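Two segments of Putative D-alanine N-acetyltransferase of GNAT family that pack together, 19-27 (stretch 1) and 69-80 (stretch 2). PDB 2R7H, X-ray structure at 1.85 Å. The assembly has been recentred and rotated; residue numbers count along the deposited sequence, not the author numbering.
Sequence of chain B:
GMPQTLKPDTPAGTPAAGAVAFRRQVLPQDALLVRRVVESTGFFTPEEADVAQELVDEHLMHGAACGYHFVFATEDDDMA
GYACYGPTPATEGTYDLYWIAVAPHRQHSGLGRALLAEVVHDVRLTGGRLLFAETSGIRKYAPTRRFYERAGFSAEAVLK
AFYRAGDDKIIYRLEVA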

# COMPACT_ATOMS: atom_id res chain seq x y z
N ALA B 19 7.31 -35.43 -3.66
CA ALA B 19 7.37 -34.58 -4.88
C ALA B 19 6.40 -33.39 -4.75
O ALA B 19 5.17 -33.58 -4.70
CB ALA B 19 7.03 -35.41 -6.12
N VAL B 20 6.96 -32.18 -4.66
CA VAL B 20 6.16 -30.96 -4.57
C VAL B 20 5.93 -30.42 -5.97
O VAL B 20 6.89 -30.36 -6.75
CB VAL B 20 6.88 -29.87 -3.77
CG1 VAL B 20 6.06 -28.59 -3.79
CG2 VAL B 20 7.11 -30.33 -2.36
N ALA B 21 4.69 -30.07 -6.30
CA ALA B 21 4.36 -29.47 -7.61
C ALA B 21 3.96 -28.00 -7.38
O ALA B 21 3.21 -27.71 -6.44
CB ALA B 21 3.23 -30.21 -8.30
N PHE B 22 4.44 -27.09 -8.22
CA PHE B 22 4.11 -25.66 -8.14
C PHE B 22 3.03 -25.35 -9.18
O PHE B 22 3.18 -25.73 -10.34
CB PHE B 22 5.34 -24.78 -8.30
CG PHE B 22 6.32 -24.98 -7.21
CD1 PHE B 22 6.05 -24.48 -5.94
CD2 PHE B 22 7.49 -25.67 -7.41
CE1 PHE B 22 6.94 -24.66 -4.92
CE2 PHE B 22 8.39 -25.86 -6.37
CZ PHE B 22 8.11 -25.36 -5.12
N ARG B 23 1.95 -24.72 -8.75
CA ARG B 23 0.82 -24.39 -9.63
C ARG B 23 0.49 -22.91 -9.49
O ARG B 23 0.47 -22.39 -8.39
CB ARG B 23 -0.38 -25.25 -9.23
CG ARG B 23 -1.71 -24.91 -9.93
CD ARG B 23 -2.78 -25.98 -9.74
NE ARG B 23 -2.97 -26.38 -8.34
CZ ARG B 23 -3.67 -25.71 -7.42
NH1 ARG B 23 -4.22 -24.54 -7.70
NH2 ARG B 23 -3.78 -26.19 -6.19
N ARG B 24 0.25 -22.24 -10.61
CA ARG B 24 -0.13 -20.83 -10.64
C ARG B 24 -1.61 -20.60 -10.88
O ARG B 24 -2.10 -19.53 -10.56
CB ARG B 24 0.61 -20.04 -11.71
CG ARG B 24 2.00 -19.56 -11.42
CD ARG B 24 2.95 -20.64 -11.33
NE ARG B 24 4.31 -20.14 -11.20
CZ ARG B 24 5.35 -20.92 -10.98
NH1 ARG B 24 5.25 -22.26 -10.93
NH2 ARG B 24 6.53 -20.37 -10.85
N GLN B 25 -2.31 -21.57 -11.47
CA GLN B 25 -3.74 -21.44 -11.77
C GLN B 25 -4.55 -21.51 -10.49
O GLN B 25 -4.33 -22.42 -9.72
CB GLN B 25 -4.21 -22.56 -12.72
CG GLN B 25 -5.64 -22.36 -13.27
CD GLN B 25 -6.10 -23.49 -14.20
OE1 GLN B 25 -5.76 -24.67 -14.01
NE2 GLN B 25 -6.94 -23.13 -15.17
N VAL B 26 -5.48 -20.58 -10.28
CA VAL B 26 -6.32 -20.56 -9.10
C VAL B 26 -7.58 -21.35 -9.42
O VAL B 26 -8.24 -21.08 -10.42
CB VAL B 26 -6.71 -19.13 -8.67
CG1 VAL B 26 -7.60 -19.16 -7.44
CG2 VAL B 26 -5.48 -18.35 -8.37
N LEU B 27 -7.87 -22.33 -8.57
CA LEU B 27 -9.03 -23.18 -8.71
C LEU B 27 -10.01 -22.84 -7.57
O LEU B 27 -9.61 -22.18 -6.61
CB LEU B 27 -8.61 -24.65 -8.61
CG LEU B 27 -7.50 -25.08 -9.58
CD1 LEU B 27 -7.10 -26.51 -9.34
CD2 LEU B 27 -7.91 -24.88 -11.03
N HIS B 69 -1.35 -12.45 -7.60
CA HIS B 69 -0.82 -13.65 -8.20
C HIS B 69 -0.45 -14.61 -7.09
O HIS B 69 -0.15 -14.19 -5.96
CB HIS B 69 0.40 -13.29 -9.03
CG HIS B 69 0.08 -12.35 -10.14
ND1 HIS B 69 -0.08 -12.78 -11.44
CD2 HIS B 69 -0.20 -11.03 -10.14
CE1 HIS B 69 -0.38 -11.74 -12.20
NE2 HIS B 69 -0.46 -10.67 -11.44
N PHE B 70 -0.43 -15.89 -7.44
CA PHE B 70 -0.19 -16.99 -6.52
C PHE B 70 0.70 -18.08 -7.07
O PHE B 70 0.69 -18.33 -8.27
CB PHE B 70 -1.55 -17.68 -6.23
CG PHE B 70 -2.56 -16.79 -5.59
CD1 PHE B 70 -3.43 -16.03 -6.34
CD2 PHE B 70 -2.60 -16.68 -4.22
CE1 PHE B 70 -4.34 -15.17 -5.74
CE2 PHE B 70 -3.50 -15.82 -3.62
CZ PHE B 70 -4.37 -15.07 -4.39
N VAL B 71 1.48 -18.71 -6.17
CA VAL B 71 2.29 -19.92 -6.51
C VAL B 71 1.90 -20.88 -5.37
O VAL B 71 2.17 -20.58 -4.20
CB VAL B 71 3.83 -19.76 -6.50
CG1 VAL B 71 4.48 -21.12 -6.82
CG2 VAL B 71 4.32 -18.66 -7.48
N PHE B 72 1.19 -21.96 -5.69
CA PHE B 72 0.76 -22.95 -4.71
C PHE B 72 1.67 -24.17 -4.77
O PHE B 72 1.88 -24.69 -5.85
CB PHE B 72 -0.68 -23.42 -5.02
CG PHE B 72 -1.69 -22.30 -5.11
CD1 PHE B 72 -2.14 -21.67 -3.97
CD2 PHE B 72 -2.21 -21.89 -6.33
CE1 PHE B 72 -3.07 -20.66 -4.04
CE2 PHE B 72 -3.15 -20.89 -6.41
CZ PHE B 72 -3.58 -20.27 -5.25
N ALA B 73 2.25 -24.59 -3.64
CA ALA B 73 3.09 -25.80 -3.56
C ALA B 73 2.14 -26.93 -3.13
O ALA B 73 1.52 -26.85 -2.05
CB ALA B 73 4.22 -25.60 -2.54
N THR B 74 1.95 -27.95 -3.97
CA THR B 74 1.07 -29.10 -3.63
C THR B 74 1.81 -30.46 -3.59
O THR B 74 2.81 -30.64 -4.28
CB THR B 74 -0.13 -29.23 -4.59
OG1 THR B 74 0.36 -29.40 -5.92
CG2 THR B 74 -1.03 -28.03 -4.52
N GLU B 75 1.33 -31.37 -2.75
CA GLU B 75 1.85 -32.76 -2.61
C GLU B 75 0.57 -33.58 -2.59
O GLU B 75 -0.24 -33.42 -1.66
CB GLU B 75 2.63 -33.03 -1.31
CG GLU B 75 3.83 -32.11 -1.02
CD GLU B 75 4.61 -32.54 0.26
OE1 GLU B 75 4.71 -33.76 0.50
OE2 GLU B 75 5.15 -31.66 0.99
N ASP B 76 0.37 -34.40 -3.63
CA ASP B 76 -0.84 -35.23 -3.80
C ASP B 76 -1.94 -34.18 -3.98
O ASP B 76 -1.73 -33.19 -4.68
CB ASP B 76 -1.06 -36.20 -2.61
N ASP B 77 -3.10 -34.36 -3.36
CA ASP B 77 -4.14 -33.37 -3.44
C ASP B 77 -4.06 -32.37 -2.29
O ASP B 77 -5.03 -31.64 -2.11
N ASP B 78 -2.95 -32.32 -1.53
CA ASP B 78 -2.82 -31.41 -0.38
C ASP B 78 -1.96 -30.19 -0.71
O ASP B 78 -1.00 -30.29 -1.47
CB ASP B 78 -2.17 -32.12 0.80
N MSE B 79 -2.32 -29.05 -0.13
CA MSE B 79 -1.54 -27.82 -0.31
C MSE B 79 -0.50 -27.70 0.83
O MSE B 79 -0.85 -27.46 1.98
CB MSE B 79 -2.44 -26.59 -0.36
CG MSE B 79 -1.66 -25.29 -0.66
SE MSE B 79 -2.81 -23.77 -0.73
CE MSE B 79 -3.75 -24.32 -2.38
N ALA B 80 0.77 -27.88 0.50
CA ALA B 80 1.87 -27.79 1.47
C ALA B 80 2.15 -26.34 1.91
O ALA B 80 2.59 -26.07 3.03
CB ALA B 80 3.11 -28.42 0.87
O HOH W 1 -1.64 -16.95 -9.79

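The two stretches pack as neighbouring antiparallel strands of a β-sheet, joined by backbone hydrogen bonds, with apolar packing around F22 and A73 on one face and an arginine folded over F72 and T74 on the other. A21 and T74 form one hydrogen-bonded pair, with A21 N to T74 O and T74 N to A21 O both 2.8 Å and nearly linear. R23 and F72 form the next: R23 N reaches F72 O at 2.9 Å, and F72 N reaches R23 O at 2.8 Å. Between them F22 faces A73 in a non-hydrogen-bonded pair, where F22 CA approaches F72 O at 3.3 Å in a CA-H...O contact. Beyond R23 the direct ladder gives way to a water, which donates to R24 O (2.7 Å) and accepts from F70 N (2.8 Å), bridging the strands where the first leaves the sheet.

On the face shared by F22 and A73, the small methyl of A73 leaves room for larger neighbours: A73 CB lies 3.7 Å from both F22 CE1 and V20 CG1. F22 CD1 also meets V71 CG1 at 3.8 Å, so the aromatic ring touches both the branched V71 and the short A73.

The other face carries A21, R23, F72 and T74. Arginine suits this position because its flexible chain rises from the sheet and turns at its end, so that the flat guanidinium reaches back over the neighbouring strand while its N-H groups find polar partners. The R23 guanidinium has F72 CB over one face, and R23 NH2 comes 3.7 Å from T74 CG2; R23 NH1 donates to Q25 O at 2.9 Å, tying the side chain to its own stretch. Threonine offers both a methyl and a hydroxyl, and T74 OG1 adds a weak hydrogen bond to A21 O at 3.4 Å. Past the strand, V26 CG2 packs 3.7 Å from F70 CD1 and 4.0 Å from F72 CE2, at the edge of the F72 ring, extending the apolar contact into the loop.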